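Local coordinates for LPXTG-motif cell wall anchor domain protein (PDB 5U5O), which probably serves as a giant surface adhesin of Mobiluncus mulieris, built from Ig-like domains stiffened by internal disulfide, isopeptide and ester cross-links, at residues 222-234 with 260-272. Sequence-based numbering, arbitrary orientation.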
loop_
_atom_site.group_PDB
_atom_site.type_symbol
_atom_site.label_atom_id
_atom_site.label_comp_id
_atom_site.label_asym_id
_atom_site.label_seq_id
_atom_site.Cartn_x
_atom_site.Cartn_y
_atom_site.Cartn_z
ATOM N N ILE A 222 4.369 9.813 5.909
ATOM C CA ILE A 222 5.201 10.075 4.746
ATOM C C ILE A 222 5.511 8.731 4.062
ATOM O O ILE A 222 6.053 7.829 4.716
ATOM C CB ILE A 222 6.507 10.812 5.123
ATOM C CG1 ILE A 222 6.150 12.132 5.827
ATOM C CG2 ILE A 222 7.300 11.068 3.860
ATOM C CD1 ILE A 222 7.350 12.889 6.391
ATOM N N PRO A 223 5.219 8.602 2.747
ATOM C CA PRO A 223 5.560 7.375 2.021
ATOM C C PRO A 223 7.052 7.016 2.168
ATOM O O PRO A 223 7.915 7.886 2.126
ATOM C CB PRO A 223 5.231 7.732 0.572
ATOM C CG PRO A 223 4.136 8.733 0.675
ATOM C CD PRO A 223 4.511 9.557 1.883
ATOM N N LEU A 224 7.336 5.736 2.339
ATOM C CA LEU A 224 8.695 5.251 2.467
ATOM C C LEU A 224 9.461 5.473 1.165
ATOM O O LEU A 224 9.030 5.089 0.080
ATOM C CB LEU A 224 8.671 3.791 2.870
ATOM C CG LEU A 224 8.115 3.547 4.279
ATOM C CD1 LEU A 224 7.968 2.051 4.514
ATOM C CD2 LEU A 224 8.980 4.184 5.365
ATOM N N GLY A 225 10.598 6.154 1.296
ATOM C CA GLY A 225 11.389 6.588 0.159
ATOM C C GLY A 225 11.102 7.966 -0.376
ATOM O O GLY A 225 11.668 8.355 -1.398
ATOM N N ASP A 226 10.216 8.714 0.290
ATOM C CA ASP A 226 9.872 10.035 -0.182
ATOM C C ASP A 226 11.049 10.993 0.018
ATOM O O ASP A 226 11.972 10.774 0.849
ATOM C CB ASP A 226 8.629 10.576 0.544
ATOM C CG ASP A 226 7.813 11.516 -0.306
ATOM O OD1 ASP A 226 8.281 11.952 -1.397
ATOM O OD2 ASP A 226 6.660 11.814 0.107
ATOM N N THR A 227 11.054 12.016 -0.824
ATOM C CA THR A 227 11.966 13.145 -0.686
ATOM C C THR A 227 11.192 14.272 -0.025
ATOM O O THR A 227 10.119 14.666 -0.511
ATOM C CB THR A 227 12.466 13.605 -2.062
ATOM O OG1 THR A 227 13.235 12.557 -2.652
ATOM C CG2 THR A 227 13.339 14.860 -1.980
ATOM N N CYS A 228 11.728 14.796 1.096
ATOM C CA CYS A 228 11.075 15.848 1.829
ATOM C C CYS A 228 12.001 17.096 1.843
ATOM O O CYS A 228 13.242 16.953 2.071
ATOM C CB CYS A 228 10.881 15.341 3.214
ATOM S SG CYS A 228 10.593 16.529 4.515
ATOM N N THR A 229 11.453 18.270 1.637
ATOM C CA THR A 229 12.186 19.520 1.741
ATOM C C THR A 229 11.709 20.269 2.965
ATOM O O THR A 229 10.529 20.233 3.348
ATOM C CB THR A 229 12.079 20.383 0.470
ATOM O OG1 THR A 229 10.715 20.744 0.217
ATOM C CG2 THR A 229 12.630 19.637 -0.742
ATOM N N ILE A 230 12.668 20.945 3.605
ATOM C CA ILE A 230 12.410 21.801 4.746
ATOM C C ILE A 230 12.920 23.178 4.346
ATOM O O ILE A 230 14.100 23.317 3.969
ATOM C CB ILE A 230 13.196 21.293 5.988
ATOM C CG1 ILE A 230 12.813 19.862 6.327
ATOM C CG2 ILE A 230 12.927 22.183 7.189
ATOM C CD1 ILE A 230 13.784 19.170 7.254
ATOM N N SER A 231 12.091 24.200 4.500
ATOM C CA SER A 231 12.413 25.565 4.111
ATOM C C SER A 231 12.095 26.476 5.268
ATOM O O SER A 231 10.942 26.534 5.713
ATOM C CB SER A 231 11.547 26.005 2.921
ATOM O OG SER A 231 11.684 25.137 1.813
ATOM N N GLU A 232 13.100 27.191 5.768
ATOM C CA GLU A 232 12.882 28.191 6.803
ATOM C C GLU A 232 12.727 29.568 6.186
ATOM O O GLU A 232 13.401 29.898 5.223
ATOM C CB GLU A 232 14.074 28.226 7.777
ATOM C CG GLU A 232 13.765 29.019 9.029
ATOM C CD GLU A 232 14.869 28.984 10.060
ATOM O OE1 GLU A 232 15.761 28.106 9.991
ATOM O OE2 GLU A 232 14.782 29.846 10.950
ATOM N N ASP A 233 11.880 30.401 6.780
ATOM C CA ASP A 233 11.865 31.815 6.465
ATOM C C ASP A 233 13.033 32.494 7.170
ATOM O O ASP A 233 12.907 32.997 8.288
ATOM C CB ASP A 233 10.519 32.435 6.886
ATOM C CG ASP A 233 10.385 33.902 6.516
ATOM O OD1 ASP A 233 11.357 34.549 6.063
ATOM O OD2 ASP A 233 9.259 34.418 6.667
ATOM N N VAL A 234 14.161 32.535 6.475
ATOM C CA VAL A 234 15.396 33.010 7.092
ATOM C C VAL A 234 15.319 34.511 7.361
ATOM O O VAL A 234 15.758 34.973 8.426
ATOM C CB VAL A 234 16.653 32.660 6.257
ATOM C CG1 VAL A 234 17.897 33.228 6.927
ATOM C CG2 VAL A 234 16.790 31.159 6.097
ATOM N N GLN A 260 21.703 23.023 0.083
ATOM C CA GLN A 260 22.369 23.748 -1.004
ATOM C C GLN A 260 22.165 25.249 -0.968
ATOM O O GLN A 260 22.834 25.971 -1.685
ATOM C CB GLN A 260 21.885 23.205 -2.359
ATOM C CG GLN A 260 22.349 21.787 -2.623
ATOM C CD GLN A 260 23.868 21.683 -2.703
ATOM O OE1 GLN A 260 24.513 22.484 -3.379
ATOM N NE2 GLN A 260 24.445 20.712 -2.004
ATOM N N VAL A 261 21.194 25.719 -0.181
ATOM C CA VAL A 261 20.949 27.147 0.025
ATOM C C VAL A 261 20.637 27.330 1.500
ATOM O O VAL A 261 20.034 26.456 2.114
ATOM C CB VAL A 261 19.772 27.649 -0.842
ATOM C CG1 VAL A 261 19.369 29.080 -0.480
ATOM C CG2 VAL A 261 20.144 27.564 -2.323
ATOM N N ASN A 262 21.087 28.441 2.071
ATOM C CA ASN A 262 20.882 28.676 3.484
ATOM C C ASN A 262 19.395 28.661 3.823
ATOM O O ASN A 262 18.600 29.378 3.213
ATOM C CB ASN A 262 21.508 30.001 3.885
ATOM C CG ASN A 262 21.473 30.223 5.374
ATOM O OD1 ASN A 262 21.907 29.378 6.143
ATOM N ND2 ASN A 262 20.982 31.365 5.793
ATOM N N GLY A 263 19.039 27.837 4.804
ATOM C CA GLY A 263 17.647 27.697 5.238
ATOM C C GLY A 263 16.841 26.650 4.489
ATOM O O GLY A 263 15.653 26.478 4.792
ATOM N N GLU A 264 17.467 25.933 3.549
ATOM C CA GLU A 264 16.810 24.904 2.738
ATOM C C GLU A 264 17.494 23.574 2.942
ATOM O O GLU A 264 18.729 23.476 2.826
ATOM C CB GLU A 264 16.888 25.259 1.247
ATOM C CG GLU A 264 16.217 26.572 0.875
ATOM C CD GLU A 264 14.710 26.517 0.956
ATOM O OE1 GLU A 264 14.124 25.409 0.896
ATOM O OE2 GLU A 264 14.110 27.594 1.091
ATOM N N ALA A 265 16.738 22.532 3.261
ATOM C CA ALA A 265 17.284 21.192 3.412
ATOM C C ALA A 265 16.473 20.220 2.593
ATOM O O ALA A 265 15.274 20.453 2.312
ATOM C CB ALA A 265 17.249 20.765 4.866
ATOM N N VAL A 266 17.097 19.119 2.232
ATOM C CA VAL A 266 16.453 17.989 1.577
ATOM C C VAL A 266 16.841 16.742 2.350
ATOM O O VAL A 266 18.031 16.536 2.661
ATOM C CB VAL A 266 16.881 17.846 0.109
ATOM C CG1 VAL A 266 16.120 16.713 -0.574
ATOM C CG2 VAL A 266 16.669 19.148 -0.649
ATOM N N VAL A 267 15.874 15.878 2.645
ATOM C CA VAL A 267 16.131 14.647 3.380
ATOM C C VAL A 267 15.232 13.546 2.812
ATOM O O VAL A 267 14.100 13.829 2.371
ATOM C CB VAL A 267 15.932 14.875 4.898
ATOM C CG1 VAL A 267 14.494 15.240 5.236
ATOM C CG2 VAL A 267 16.429 13.705 5.721
ATOM N N LYS A 268 15.714 12.316 2.792
ATOM C CA LYS A 268 14.943 11.159 2.354
ATOM C C LYS A 268 14.309 10.551 3.584
ATOM O O LYS A 268 14.960 10.462 4.653
ATOM C CB LYS A 268 15.847 10.117 1.703
ATOM C CG LYS A 268 16.593 10.582 0.455
ATOM C CD LYS A 268 15.695 10.872 -0.733
ATOM C CE LYS A 268 14.928 9.649 -1.235
ATOM N NZ LYS A 268 15.785 8.480 -1.601
ATOM N N ILE A 269 13.049 10.125 3.416
ATOM C CA ILE A 269 12.312 9.519 4.499
ATOM C C ILE A 269 12.095 8.050 4.129
ATOM O O ILE A 269 11.150 7.713 3.410
ATOM C CB ILE A 269 10.949 10.240 4.693
ATOM C CG1 ILE A 269 11.121 11.758 4.816
ATOM C CG2 ILE A 269 10.208 9.679 5.905
ATOM C CD1 ILE A 269 11.947 12.235 5.993
ATOM N N GLY A 270 13.001 7.190 4.604
ATOM C CA GLY A 270 12.945 5.750 4.318
ATOM C C GLY A 270 13.511 5.416 2.956
ATOM O O GLY A 270 13.972 6.298 2.231
ATOM N N GLY A 271 13.473 4.129 2.618
ATOM C CA GLY A 271 13.881 3.624 1.301
ATOM C C GLY A 271 12.710 3.175 0.449
ATOM O O GLY A 271 11.611 2.936 0.957
ATOM N N THR A 272 12.965 3.043 -0.853
ATOM C CA THR A 272 11.933 2.736 -1.856
ATOM C C THR A 272 11.376 1.314 -1.745
ATOM O O THR A 272 11.682 0.574 -0.814
ATOM C CB THR A 272 12.484 2.925 -3.289
ATOM O OG1 THR A 272 13.184 4.173 -3.376
ATOM C CG2 THR A 272 11.363 2.923 -4.316
HETATM O O HOH W 1 13.568 6.647 -2.497
HETATM O O HOH W 2 14.420 29.571 2.613
#
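Ser231 and Glu264 make a side-chain link between these two strands: in the conformer described, Ser231 OG donates to Glu264 OE1 at 2.6 Å, reaching the syn side of the carboxylate, 17° out of its plane. A fold in the glutamate chain at chi2 (-71°) turns the carboxylate back over the serine, and a water bridges its other oxygen, OE2, to the carbonyl of Glu232. Alongside this pair the backbones of 226-232 and 264-269 run antiparallel, with Cys228 and Val267 bonded both ways; Cys228 N lies 2.9 Å from Val267 O and the bond is nearly straight, 169° at the hydrogen. Ile230 and Ala265 repeat the pattern, and Glu232 N closes the Ser231–Glu264 end on Gly263 O at 2.8 Å. At the opposite end the register slips. Gly225 N donates to Ile269 O at 2.7 Å, Asp226 N shares that oxygen only weakly, and Ile269 N returns a bond to Asp226 O. Lys268, bent at chi2, chi3 and chi4, curls back so that its CD rests 3.5 Å from Thr227 OG1, while a water joins its NZ to Gly225 O and Thr272 OG1.

The face with Cys228, Ile230, Ala265, Val267 and Ile269 is buried and mainly apolar; on the other, Thr227 CG2 meets Val266 CG1 at 3.6 Å. Ile269 meets Ile222 at about a right angle, CG2 to CG2 at 3.8 Å, and sets its CG1 against Cys228 CB. Leu171 and Leu173 of strand 150-178 cover Ile222, Cys228 and Ile230, and Phe249 covers Ile230 and Ala265. Cys228 is also disulfide-bonded to Cys200 on neighbouring strand 193-200. Type II turns Pro223-Asp226 and Val261-Glu264 flank the pairing, and Gly225 and Asp226 opposite Ile269 form a classic G1 beta bulge, here in the five-stranded antiparallel sheet of the DUF5979 domain, consistent with the adhesin's Ig-like architecture.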